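Local atomic coordinates of DNA repair protein PprA (Deinococcus deserti, PDB entry 6MC8), a protein that binds DNA, can form filaments, and probably takes part in DNA damage repair and genome segregation. Residues T189-H195 and S260-E266; G83-L87 and E139-L143; H147-L151 and E169-T173. The protein carries 2 engineered substitutions. All blocks are in the same frame, centred on the assembly; numbering follows the deposited sequence.

Contact 1 of 3, residues T189-H195 and S260-E266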
ATOM      1  N   THR A 189       0.859  -1.967  10.829  1.00 27.30           N
ATOM      2  CA  THR A 189      -0.130  -2.528  11.735  1.00 28.14           C
ATOM      3  C   THR A 189      -0.897  -3.647  11.041  1.00 28.67           C
ATOM      4  O   THR A 189      -1.639  -3.393  10.090  1.00 25.51           O
ATOM      5  CB  THR A 189      -1.098  -1.446  12.208  1.00 24.01           C
ATOM      6  OG1 THR A 189      -0.367  -0.376  12.813  1.00 31.07           O
ATOM      7  CG2 THR A 189      -2.072  -2.011  13.220  1.00 26.69           C
ATOM      8  N   LEU A 190      -0.725  -4.874  11.519  1.00 24.08           N
ATOM      9  CA  LEU A 190      -1.580  -5.986  11.134  1.00 23.91           C
ATOM     10  C   LEU A 190      -2.788  -6.011  12.055  1.00 28.47           C
ATOM     11  O   LEU A 190      -2.657  -5.804  13.263  1.00 29.25           O
ATOM     12  CB  LEU A 190      -0.839  -7.322  11.213  1.00 26.61           C
ATOM     13  CG  LEU A 190      -1.616  -8.564  10.768  1.00 21.27           C
ATOM     14  CD1 LEU A 190      -1.911  -8.512   9.287  1.00 21.86           C
ATOM     15  CD2 LEU A 190      -0.896  -9.835  11.131  1.00 23.82           C
ATOM     16  N   ALA A 191      -3.962  -6.251  11.488  1.00 22.07           N
ATOM     17  CA  ALA A 191      -5.188  -6.219  12.265  1.00 25.76           C
ATOM     18  C   ALA A 191      -6.149  -7.296  11.794  1.00 25.11           C
ATOM     19  O   ALA A 191      -6.130  -7.696  10.628  1.00 27.39           O
ATOM     20  CB  ALA A 191      -5.844  -4.854  12.177  1.00 20.59           C
ATOM     21  N   VAL A 192      -6.989  -7.764  12.710  1.00 23.97           N
ATOM     22  CA  VAL A 192      -7.992  -8.777  12.418  1.00 26.76           C
ATOM     23  C   VAL A 192      -9.266  -8.432  13.184  1.00 25.18           C
ATOM     24  O   VAL A 192      -9.213  -8.014  14.347  1.00 25.66           O
ATOM     25  CB  VAL A 192      -7.472 -10.200  12.734  1.00 22.64           C
ATOM     26  CG1 VAL A 192      -7.028 -10.341  14.169  1.00 22.81           C
ATOM     27  CG2 VAL A 192      -8.506 -11.256  12.400  1.00 30.07           C
ATOM     28  N   GLU A 193     -10.403  -8.530  12.504  1.00 27.38           N
ATOM     29  CA  GLU A 193     -11.710  -8.276  13.087  1.00 19.36           C
ATOM     30  C   GLU A 193     -12.476  -9.585  13.141  1.00 23.42           C
ATOM     31  O   GLU A 193     -12.436 -10.365  12.190  1.00 23.69           O
ATOM     32  CB  GLU A 193     -12.487  -7.240  12.272  1.00 18.02           C
ATOM     33  CG  GLU A 193     -13.846  -6.881  12.841  1.00 18.22           C
ATOM     34  CD  GLU A 193     -14.585  -5.876  11.997  1.00 22.17           C
ATOM     35  OE1 GLU A 193     -14.058  -5.480  10.943  1.00 27.40           O
ATOM     36  OE2 GLU A 193     -15.694  -5.477  12.387  1.00 21.86           O
ATOM     37  N   VAL A 194     -13.149  -9.831  14.257  1.00 23.15           N
ATOM     38  CA  VAL A 194     -14.046 -10.966  14.425  1.00 20.17           C
ATOM     39  C   VAL A 194     -15.423 -10.416  14.761  1.00 22.66           C
ATOM     40  O   VAL A 194     -15.578  -9.682  15.740  1.00 24.68           O
ATOM     41  CB  VAL A 194     -13.531 -11.923  15.514  1.00 25.03           C
ATOM     42  CG1 VAL A 194     -14.583 -12.910  15.897  1.00 27.77           C
ATOM     43  CG2 VAL A 194     -12.313 -12.660  15.017  1.00 27.19           C
ATOM     44  N   HIS A 195     -16.417 -10.768  13.953  1.00 24.25           N
ATOM     45  CA  HIS A 195     -17.722 -10.122  13.978  1.00 21.09           C
ATOM     46  C   HIS A 195     -18.842 -11.142  14.114  1.00 23.68           C
ATOM     47  O   HIS A 195     -18.953 -12.058  13.298  1.00 24.54           O
ATOM     48  CB  HIS A 195     -17.928  -9.308  12.709  1.00 20.42           C
ATOM     49  CG  HIS A 195     -19.258  -8.635  12.624  1.00 24.76           C
ATOM     50  ND1 HIS A 195     -19.562  -7.494  13.330  1.00 19.80           N
ATOM     51  CD2 HIS A 195     -20.364  -8.939  11.907  1.00 23.00           C
ATOM     52  CE1 HIS A 195     -20.798  -7.125  13.053  1.00 22.98           C
ATOM     53  NE2 HIS A 195     -21.307  -7.987  12.195  1.00 24.15           N
ATOM     54  N   SER A 260     -20.762  -6.022  18.694  1.00 18.50           N
ATOM     55  CA  SER A 260     -20.821  -6.982  17.606  1.00 23.22           C
ATOM     56  C   SER A 260     -19.461  -7.391  17.063  1.00 22.79           C
ATOM     57  O   SER A 260     -19.389  -8.377  16.326  1.00 22.41           O
ATOM     58  CB  SER A 260     -21.673  -6.438  16.448  1.00 19.23           C
ATOM     59  OG  SER A 260     -21.050  -5.339  15.822  1.00 22.04           O
ATOM     60  N   SER A 261     -18.386  -6.688  17.402  1.00 19.56           N
ATOM     61  CA  SER A 261     -17.076  -7.023  16.872  1.00 22.15           C
ATOM     62  C   SER A 261     -16.027  -6.965  17.974  1.00 23.33           C
ATOM     63  O   SER A 261     -16.303  -6.581  19.110  1.00 18.00           O
ATOM     64  CB  SER A 261     -16.674  -6.099  15.718  1.00 18.62           C
ATOM     65  OG  SER A 261     -17.503  -6.293  14.592  1.00 21.18           O
ATOM     66  N   ALA A 262     -14.819  -7.385  17.614  1.00 22.54           N
ATOM     67  CA  ALA A 262     -13.632  -7.260  18.441  1.00 16.73           C
ATOM     68  C   ALA A 262     -12.421  -7.249  17.524  1.00 24.11           C
ATOM     69  O   ALA A 262     -12.300  -8.099  16.640  1.00 27.63           O
ATOM     70  CB  ALA A 262     -13.522  -8.397  19.460  1.00 16.96           C
ATOM     71  N   VAL A 263     -11.535  -6.278  17.724  1.00 24.95           N
ATOM     72  CA  VAL A 263     -10.397  -6.056  16.844  1.00 17.16           C
ATOM     73  C   VAL A 263      -9.110  -6.212  17.643  1.00 22.37           C
ATOM     74  O   VAL A 263      -8.963  -5.625  18.720  1.00 20.90           O
ATOM     75  CB  VAL A 263     -10.468  -4.663  16.181  1.00 19.28           C
ATOM     76  CG1 VAL A 263      -9.276  -4.432  15.273  1.00 20.67           C
ATOM     77  CG2 VAL A 263     -11.762  -4.500  15.409  1.00 17.64           C
ATOM     78  N   VAL A 264      -8.180  -7.008  17.118  1.00 22.52           N
ATOM     79  CA  VAL A 264      -6.841  -7.148  17.678  1.00 23.33           C
ATOM     80  C   VAL A 264      -5.843  -6.619  16.657  1.00 26.13           C
ATOM     81  O   VAL A 264      -5.903  -6.982  15.478  1.00 29.88           O
ATOM     82  CB  VAL A 264      -6.531  -8.608  18.056  1.00 24.73           C
ATOM     83  CG1 VAL A 264      -5.106  -8.748  18.547  1.00 32.26           C
ATOM     84  CG2 VAL A 264      -7.476  -9.080  19.125  1.00 26.06           C
ATOM     85  N   ARG A 265      -4.937  -5.753  17.106  1.00 22.96           N
ATOM     86  CA  ARG A 265      -3.943  -5.133  16.245  1.00 25.37           C
ATOM     87  C   ARG A 265      -2.537  -5.485  16.713  1.00 26.65           C
ATOM     88  O   ARG A 265      -2.308  -5.774  17.890  1.00 28.77           O
ATOM     89  CB  ARG A 265      -4.115  -3.614  16.212  1.00 25.86           C
ATOM     90  CG  ARG A 265      -5.385  -3.167  15.524  1.00 30.94           C
ATOM     91  CD  ARG A 265      -5.538  -1.667  15.564  1.00 28.06           C
ATOM     92  NE  ARG A 265      -6.757  -1.225  14.901  1.00 25.98           N
ATOM     93  CZ  ARG A 265      -7.930  -1.093  15.506  1.00 24.17           C
ATOM     94  NH1 ARG A 265      -8.053  -1.379  16.790  1.00 27.11           N
ATOM     95  NH2 ARG A 265      -8.981  -0.684  14.822  1.00 24.77           N
ATOM     96  N   GLU A 266      -1.599  -5.464  15.772  1.00 31.74           N
ATOM     97  CA  GLU A 266      -0.205  -5.775  16.039  1.00 29.69           C
ATOM     98  C   GLU A 266       0.689  -4.929  15.148  1.00 32.10           C
ATOM     99  O   GLU A 266       0.526  -4.913  13.928  1.00 32.85           O
ATOM    100  CB  GLU A 266       0.091  -7.254  15.806  1.00 31.87           C
ATOM    101  CG  GLU A 266       1.523  -7.639  16.100  1.00 40.74           C
ATOM    102  CD  GLU A 266       1.874  -7.540  17.567  1.00 40.73           C
ATOM    103  OE1 GLU A 266       0.996  -7.768  18.419  1.00 46.71           O
ATOM    104  OE2 GLU A 266       3.032  -7.210  17.869  1.00 53.09           O
TER
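Strands 189-195 and 261-266 run antiparallel, their axes 4.6 Å apart at the closest point and their directions 164° from each other. Leu190 with Glu266 and Val192 with Val264 are hydrogen-bonded pairs. Leu190 N reaches Glu266 O at 2.7 Å, and Val192 N reaches Val264 O at 3.1 Å. Ala191 with Arg265 and Glu193 with Val263 are non-hydrogen-bonded pairs between and beyond them. Near the Ser260 end the hydroxyl of Ser261 sits between two groups of the opposite strand. His195 ND1 donates to Ser261 OG at 2.7 Å, nearly within the imidazole plane, and Ser261 OG in turn donates a hydrogen bond to Glu193 OE2 at 3.0 Å, on the lone pair turned away from the other carboxylate oxygen. Glu193 gets there with a fully stretched chain, CG anti to the backbone N (chi1 -178°). Its second oxygen is held by a salt bridge to Arg182, so both oxygens of the buried carboxylate are engaged. The same face carries Val263 and Arg265: Val263 CG1 lies 3.5 Å from the guanidinium plane, over its centre, while Arg265 NH1 goes on to a salt bridge with Asp78. Ala191 CB touches the stem of this arginine at Arg265 CG, 3.8 Å away. On the reverse face Val192 CG1 meets Val264 CB at 4.3 Å, in line with Val194 and Ala262. This apolar row turns to helix 274-304, where Val192 rests on Met280 and Val194 on Ala284 and Thr285. Strand 189-195 is also bonded along its other edge to strand 179-186, which leaves 261-267 as the last strand of this four-stranded antiparallel sheet within the chain.

Contact 2 of 3, residues G83-L87 and E139-L143; sequences GLLHL and EWGIL
A type I beta turn spanning Leu84 to Leu87 presents its two central residues, Leu85 and His86, to Trp140 and Ile142 of a second loop. Leu87 N bonds back to Leu84 O at 3.1 Å and closes the turn. Before it, Gly83 has a positive phi (80°), a backbone shape that glycine takes readily. One half of the contact centres on the His86 ring. Its CG stands between the backbone N and carbonyl carbon (chi1 66°), the crowded position, which carries the ring tip over the indole. His86 CE1 lies over one face of Trp140, 3.4 Å from Trp140 CD1 and near the rim. The two planes are 40° apart, so the rings meet obliquely. Leu87 CG covers one face of the imidazole. Trp140 is fixed at its polar edge by a bond from NE1 to Met129 O. A water molecule joins the loops where no direct hydrogen bond does: it is 2.9 Å from His86 ND1 and makes longer, weak bonds to Gly83 O and Gly141 O. His86 also nears the backbone of the other loop: His86 CB is 3.3 Å from Gly141 O, and His86 CA makes a CA-H...O contact of 3.4 Å with Ile142 O. The other half is apolar. Leu85 and Ile142 lie side by side and point the same way, Leu85 CB at 3.7 Å from Ile142 CG2 and Leu85 CD1 at 3.8 Å from Ile142 CD1. Ile142 also rests on Arg182 and Trp184 of strand 179-186. Loop-to-loop packing of this kind, with a type I beta turn leading into strand 89-95, joins the start of the three-stranded sheet to the long connection between helices 119-127 and 156-163.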
ATOM      1  N   GLY A  83     -18.981  -0.692  11.135  1.00 20.22           N
ATOM      2  CA  GLY A  83     -18.417  -0.610   9.804  1.00 22.71           C
ATOM      3  C   GLY A  83     -17.891   0.765   9.468  1.00 26.36           C
ATOM      4  O   GLY A  83     -18.016   1.209   8.322  1.00 23.52           O
ATOM      5  N   LEU A  84     -17.305   1.452  10.445  1.00 29.58           N
ATOM      6  CA  LEU A  84     -16.808   2.807  10.269  1.00 24.93           C
ATOM      7  C   LEU A  84     -15.300   2.865  10.481  1.00 28.38           C
ATOM      8  O   LEU A  84     -14.761   3.890  10.893  1.00 28.07           O
ATOM      9  CB  LEU A  84     -17.523   3.764  11.217  1.00 25.66           C
ATOM     10  CG  LEU A  84     -19.050   3.744  11.129  1.00 24.71           C
ATOM     11  CD1 LEU A  84     -19.678   4.727  12.104  1.00 22.08           C
ATOM     12  CD2 LEU A  84     -19.540   3.975   9.721  1.00 26.16           C
ATOM     13  N   LEU A  85     -14.615   1.754  10.202  1.00 28.21           N
ATOM     14  CA  LEU A  85     -13.171   1.671  10.379  1.00 24.34           C
ATOM     15  C   LEU A  85     -12.405   2.444   9.316  1.00 21.07           C
ATOM     16  O   LEU A  85     -11.227   2.750   9.516  1.00 21.65           O
ATOM     17  CB  LEU A  85     -12.743   0.205  10.379  1.00 26.21           C
ATOM     18  CG  LEU A  85     -13.217  -0.604  11.582  1.00 26.28           C
ATOM     19  CD1 LEU A  85     -12.965  -2.083  11.384  1.00 19.41           C
ATOM     20  CD2 LEU A  85     -12.511  -0.113  12.820  1.00 26.76           C
ATOM     21  N   HIS A  86     -13.046   2.761   8.195  1.00 27.54           N
ATOM     22  CA  HIS A  86     -12.472   3.624   7.174  1.00 29.42           C
ATOM     23  C   HIS A  86     -12.556   5.099   7.536  1.00 30.33           C
ATOM     24  O   HIS A  86     -11.972   5.927   6.831  1.00 37.01           O
ATOM     25  CB  HIS A  86     -13.176   3.386   5.840  1.00 24.18           C
ATOM     26  CG  HIS A  86     -14.613   3.794   5.841  1.00 25.80           C
ATOM     27  ND1 HIS A  86     -15.598   3.046   6.443  1.00 28.60           N
ATOM     28  CD2 HIS A  86     -15.232   4.870   5.305  1.00 28.33           C
ATOM     29  CE1 HIS A  86     -16.760   3.648   6.288  1.00 28.56           C
ATOM     30  NE2 HIS A  86     -16.567   4.756   5.599  1.00 24.63           N
ATOM     31  N   LEU A  87     -13.267   5.442   8.600  1.00 26.00           N
ATOM     32  CA  LEU A  87     -13.367   6.803   9.093  1.00 27.50           C
ATOM     33  C   LEU A  87     -12.476   6.966  10.317  1.00 25.20           C
ATOM     34  O   LEU A  87     -12.163   6.002  11.018  1.00 27.54           O
ATOM     35  CB  LEU A  87     -14.817   7.148   9.447  1.00 26.99           C
ATOM     36  CG  LEU A  87     -15.843   7.021   8.321  1.00 27.53           C
ATOM     37  CD1 LEU A  87     -17.245   7.249   8.846  1.00 22.59           C
ATOM     38  CD2 LEU A  87     -15.534   7.964   7.178  1.00 24.34           C
ATOM     39  N   GLU A 139     -20.451  -3.255   4.018  1.00 36.55           N
ATOM     40  CA  GLU A 139     -19.866  -3.368   2.690  1.00 40.80           C
ATOM     41  C   GLU A 139     -18.654  -2.478   2.479  1.00 34.41           C
ATOM     42  O   GLU A 139     -17.969  -2.639   1.464  1.00 35.25           O
ATOM     43  CB  GLU A 139     -20.897  -3.035   1.607  1.00 44.21           C
ATOM     44  CG  GLU A 139     -21.925  -4.109   1.350  1.00 44.93           C
ATOM     45  CD  GLU A 139     -22.920  -3.703   0.287  1.00 54.35           C
ATOM     46  OE1 GLU A 139     -22.911  -2.524  -0.115  1.00 54.38           O
ATOM     47  OE2 GLU A 139     -23.701  -4.562  -0.159  1.00 61.52           O
ATOM     48  N   TRP A 140     -18.381  -1.544   3.388  1.00 32.04           N
ATOM     49  CA  TRP A 140     -17.222  -0.681   3.223  1.00 32.96           C
ATOM     50  C   TRP A 140     -15.935  -1.468   3.407  1.00 31.01           C
ATOM     51  O   TRP A 140     -15.860  -2.393   4.221  1.00 29.75           O
ATOM     52  CB  TRP A 140     -17.215   0.474   4.228  1.00 35.69           C
ATOM     53  CG  TRP A 140     -18.330   1.470   4.166  1.00 37.56           C
ATOM     54  CD1 TRP A 140     -19.251   1.716   5.134  1.00 31.92           C
ATOM     55  CD2 TRP A 140     -18.663   2.326   3.071  1.00 31.68           C
ATOM     56  NE1 TRP A 140     -20.111   2.698   4.731  1.00 31.02           N
ATOM     57  CE2 TRP A 140     -19.777   3.085   3.463  1.00 32.94           C
ATOM     58  CE3 TRP A 140     -18.122   2.532   1.802  1.00 29.80           C
ATOM     59  CZ2 TRP A 140     -20.367   4.028   2.630  1.00 33.41           C
ATOM     60  CZ3 TRP A 140     -18.705   3.469   0.981  1.00 34.57           C
ATOM     61  CH2 TRP A 140     -19.815   4.206   1.396  1.00 32.51           C
ATOM     62  N   GLY A 141     -14.919  -1.094   2.641  1.00 26.29           N
ATOM     63  CA  GLY A 141     -13.578  -1.516   2.950  1.00 24.54           C
ATOM     64  C   GLY A 141     -12.963  -0.647   4.032  1.00 25.59           C
ATOM     65  O   GLY A 141     -13.263   0.534   4.163  1.00 25.10           O
ATOM     66  N   ILE A 142     -12.095  -1.266   4.827  1.00 26.41           N
ATOM     67  CA  ILE A 142     -11.403  -0.547   5.890  1.00 27.12           C
ATOM     68  C   ILE A 142     -10.327   0.355   5.301  1.00 28.07           C
ATOM     69  O   ILE A 142     -10.206   1.531   5.659  1.00 28.97           O
ATOM     70  CB  ILE A 142     -10.818  -1.548   6.896  1.00 23.94           C
ATOM     71  CG1 ILE A 142     -11.943  -2.397   7.470  1.00 25.59           C
ATOM     72  CG2 ILE A 142     -10.061  -0.831   7.990  1.00 17.18           C
ATOM     73  CD1 ILE A 142     -11.475  -3.575   8.216  1.00 25.41           C
ATOM     74  N   LEU A 143      -9.542  -0.185   4.383  1.00 30.05           N
ATOM     75  CA  LEU A 143      -8.556   0.573   3.639  1.00 30.88           C
ATOM     76  C   LEU A 143      -9.259   1.466   2.620  1.00 33.97           C
ATOM     77  O   LEU A 143     -10.472   1.369   2.428  1.00 31.11           O
ATOM     78  CB  LEU A 143      -7.586  -0.402   2.973  1.00 21.94           C
ATOM     79  CG  LEU A 143      -6.719  -1.255   3.890  1.00 22.87           C
ATOM     80  CD1 LEU A 143      -5.839  -2.143   3.054  1.00 21.74           C
ATOM     81  CD2 LEU A 143      -5.898  -0.391   4.810  1.00 22.52           C
TER
HETATM   82  O   HOH W   1     -15.133   0.232   6.861  1.00 29.98           O

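Contact 3 of 3, residues H147-L151 and E169-T173; sequences HRVTL and ETHWT
Arg148 CB lies over one face of the His171 ring, toward its rim, 3.6 Å from the ring centroid, a CH-pi contact 15° off the ring normal. The next two carbons run alongside Glu169, with Arg148 CD 3.6 Å from Glu169 CD. A bend at chi3 (-74°) then brings the guanidinium back toward the histidine. Arg148 NE is 3.6 Å from His171 CE1, which covers one face of the guanidinium, the two planes being 41° apart. At the tip, Arg148 NH2 bonds to Glu139 O, whereas Arg148 NH1 stays 4.4 Å from Glu169 OE2, beyond a salt bridge. The backbones form a single bridge: Val149 N donates to Glu169 O at 3.0 Å and His171 N to Val149 O at 2.9 Å. Farther along, Leu151 CD1 meets the methyl groups of Thr170 and Thr173, and helix 156-163 closes over it with Leu158. His147 O accepts a hydrogen bond from a water, which in turn takes a weak one from Glu169 N, and another from Arg166 of the second subunit. Although beside an arginine, the Glu169 carboxylate receives hydrogen bonds from Ile142 N and Leu143 N; two such donors and a nearby positive charge would probably favour its ionised form.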
ATOM      1  N   HIS A 147      -8.252  -3.398  -4.070  1.00 34.76           N
ATOM      2  CA  HIS A 147      -8.513  -4.824  -4.168  1.00 30.78           C
ATOM      3  C   HIS A 147      -8.661  -5.429  -2.781  1.00 31.61           C
ATOM      4  O   HIS A 147      -7.758  -5.321  -1.947  1.00 31.90           O
ATOM      5  CB  HIS A 147      -7.389  -5.517  -4.926  1.00 27.74           C
ATOM      6  CG  HIS A 147      -7.606  -6.985  -5.106  1.00 30.04           C
ATOM      7  ND1 HIS A 147      -8.479  -7.497  -6.039  1.00 30.15           N
ATOM      8  CD2 HIS A 147      -7.084  -8.049  -4.456  1.00 28.34           C
ATOM      9  CE1 HIS A 147      -8.471  -8.814  -5.968  1.00 31.06           C
ATOM     10  NE2 HIS A 147      -7.634  -9.176  -5.014  1.00 33.01           N
ATOM     11  N   ARG A 148      -9.797  -6.064  -2.534  1.00 29.21           N
ATOM     12  CA  ARG A 148      -9.988  -6.864  -1.338  1.00 27.08           C
ATOM     13  C   ARG A 148      -9.948  -8.340  -1.703  1.00 26.30           C
ATOM     14  O   ARG A 148     -10.417  -8.735  -2.772  1.00 30.04           O
ATOM     15  CB  ARG A 148     -11.289  -6.501  -0.624  1.00 31.33           C
ATOM     16  CG  ARG A 148     -11.207  -5.158   0.080  1.00 30.69           C
ATOM     17  CD  ARG A 148     -12.438  -4.857   0.902  1.00 33.99           C
ATOM     18  NE  ARG A 148     -13.604  -4.503   0.106  1.00 37.39           N
ATOM     19  CZ  ARG A 148     -14.828  -4.398   0.606  1.00 37.98           C
ATOM     20  NH1 ARG A 148     -15.039  -4.649   1.887  1.00 35.99           N
ATOM     21  NH2 ARG A 148     -15.841  -4.060  -0.172  1.00 37.60           N
ATOM     22  N   VAL A 149      -9.376  -9.142  -0.814  1.00 33.38           N
ATOM     23  CA  VAL A 149      -9.078 -10.538  -1.106  1.00 28.90           C
ATOM     24  C   VAL A 149     -10.317 -11.382  -0.851  1.00 29.27           C
ATOM     25  O   VAL A 149     -10.941 -11.287   0.211  1.00 23.23           O
ATOM     26  CB  VAL A 149      -7.895 -11.027  -0.254  1.00 27.35           C
ATOM     27  CG1 VAL A 149      -7.563 -12.481  -0.553  1.00 26.66           C
ATOM     28  CG2 VAL A 149      -6.697 -10.147  -0.467  1.00 29.17           C
ATOM     29  N   THR A 150     -10.674 -12.212  -1.824  1.00 30.86           N
ATOM     30  CA  THR A 150     -11.675 -13.254  -1.632  1.00 27.04           C
ATOM     31  C   THR A 150     -10.932 -14.506  -1.184  1.00 31.88           C
ATOM     32  O   THR A 150     -10.273 -15.171  -1.983  1.00 28.98           O
ATOM     33  CB  THR A 150     -12.472 -13.493  -2.909  1.00 27.04           C
ATOM     34  OG1 THR A 150     -13.126 -12.283  -3.299  1.00 29.98           O
ATOM     35  CG2 THR A 150     -13.519 -14.559  -2.683  1.00 25.49           C
ATOM     36  N   LEU A 151     -11.026 -14.820   0.103  1.00 31.62           N
ATOM     37  CA  LEU A 151     -10.277 -15.940   0.651  1.00 33.37           C
ATOM     38  C   LEU A 151     -10.924 -17.267   0.278  1.00 41.06           C
ATOM     39  O   LEU A 151     -12.098 -17.507   0.573  1.00 40.88           O
ATOM     40  CB  LEU A 151     -10.164 -15.812   2.169  1.00 35.91           C
ATOM     41  CG  LEU A 151      -9.253 -14.719   2.732  1.00 29.28           C
ATOM     42  CD1 LEU A 151      -9.418 -14.607   4.228  1.00 29.56           C
ATOM     43  CD2 LEU A 151      -7.813 -15.021   2.400  1.00 27.98           C
ATOM     44  N   GLU A 169      -6.108  -6.182   2.352  1.00 27.07           N
ATOM     45  CA  GLU A 169      -7.334  -6.259   3.171  1.00 24.67           C
ATOM     46  C   GLU A 169      -8.147  -7.425   2.651  1.00 23.61           C
ATOM     47  O   GLU A 169      -8.277  -7.557   1.479  1.00 24.64           O
ATOM     48  CB  GLU A 169      -8.203  -5.019   3.012  1.00 23.55           C
ATOM     49  CG  GLU A 169      -9.492  -5.105   3.768  1.00 25.10           C
ATOM     50  CD  GLU A 169     -10.335  -3.871   3.662  1.00 22.98           C
ATOM     51  OE1 GLU A 169      -9.888  -2.906   3.011  1.00 26.15           O
ATOM     52  OE2 GLU A 169     -11.445  -3.865   4.228  1.00 28.08           O
ATOM     53  N   THR A 170      -8.616  -8.274   3.531  1.00 26.39           N
ATOM     54  CA  THR A 170      -9.482  -9.385   3.085  1.00 27.59           C
ATOM     55  C   THR A 170     -10.950  -8.999   3.218  1.00 28.18           C
ATOM     56  O   THR A 170     -11.292  -8.088   3.954  1.00 26.82           O
ATOM     57  CB  THR A 170      -9.206 -10.720   3.770  1.00 22.69           C
ATOM     58  OG1 THR A 170      -9.646 -10.658   5.108  1.00 28.06           O
ATOM     59  CG2 THR A 170      -7.755 -11.096   3.796  1.00 26.77           C
ATOM     60  N   HIS A 171     -11.766  -9.690   2.440  1.00 26.16           N
ATOM     61  CA  HIS A 171     -13.239  -9.641   2.483  1.00 24.04           C
ATOM     62  C   HIS A 171     -13.686 -10.522   3.643  1.00 28.84           C
ATOM     63  O   HIS A 171     -12.923 -11.282   4.175  1.00 30.38           O
ATOM     64  CB  HIS A 171     -13.861 -10.201   1.196  1.00 31.88           C
ATOM     65  CG  HIS A 171     -14.026  -9.286   0.028  1.00 31.17           C
ATOM     66  ND1 HIS A 171     -14.873  -8.237   0.025  1.00 30.70           N
ATOM     67  CD2 HIS A 171     -13.521  -9.330  -1.210  1.00 27.61           C
ATOM     68  CE1 HIS A 171     -14.828  -7.648  -1.132  1.00 26.20           C
ATOM     69  NE2 HIS A 171     -14.023  -8.284  -1.888  1.00 23.24           N
ATOM     70  N   TRP A 172     -14.943 -10.445   4.001  1.00 30.59           N
ATOM     71  CA  TRP A 172     -15.471 -11.285   5.064  1.00 25.22           C
ATOM     72  C   TRP A 172     -15.385 -12.754   4.674  1.00 24.76           C
ATOM     73  O   TRP A 172     -15.677 -13.133   3.539  1.00 32.71           O
ATOM     74  CB  TRP A 172     -16.922 -10.924   5.366  1.00 25.65           C
ATOM     75  CG  TRP A 172     -17.149  -9.587   5.988  1.00 26.18           C
ATOM     76  CD1 TRP A 172     -17.666  -8.484   5.389  1.00 30.03           C
ATOM     77  CD2 TRP A 172     -16.860  -9.212   7.334  1.00 22.42           C
ATOM     78  NE1 TRP A 172     -17.732  -7.448   6.279  1.00 25.58           N
ATOM     79  CE2 TRP A 172     -17.237  -7.869   7.483  1.00 24.53           C
ATOM     80  CE3 TRP A 172     -16.317  -9.883   8.429  1.00 23.73           C
ATOM     81  CZ2 TRP A 172     -17.099  -7.188   8.682  1.00 22.41           C
ATOM     82  CZ3 TRP A 172     -16.173  -9.206   9.610  1.00 25.68           C
ATOM     83  CH2 TRP A 172     -16.562  -7.870   9.730  1.00 23.14           C
ATOM     84  N   THR A 173     -14.966 -13.583   5.622  1.00 23.28           N
ATOM     85  CA  THR A 173     -14.954 -15.022   5.452  1.00 28.02           C
ATOM     86  C   THR A 173     -15.544 -15.640   6.716  1.00 28.90           C
ATOM     87  O   THR A 173     -15.462 -15.033   7.790  1.00 30.74           O
ATOM     88  CB  THR A 173     -13.521 -15.539   5.153  1.00 26.70           C
ATOM     89  OG1 THR A 173     -13.546 -16.923   4.786  1.00 41.13           O
ATOM     90  CG2 THR A 173     -12.591 -15.367   6.316  1.00 24.04           C
TER
HETATM   91  O   HOH W   2      -5.559  -6.727  -0.899  1.00 23.31           O

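The three contacts lie close together, centre to centre 13 to 14 Å apart. Along the chain contact 2 closes first, contact 3 next and contact 1 last, in series. Contacts 1 and 3 share the four-stranded antiparallel sheet: contact 3 attaches a loop to its outermost strand 168-176, and contact 1 adds strand 261-267 at the opposite edge. Contact 2 lies against the sheet, where Leu85 packs on Glu193 and Arg265. Trp172, in the 169-173 segment, reaches across to Glu193 and His195. The long loop before helix 156-163 supplies both 139-143 and 147-151, so contacts 2 and 3 are joined directly, through Ile142 with Glu169 and Glu139 with Arg148, and contact 3 also borders the second subunit.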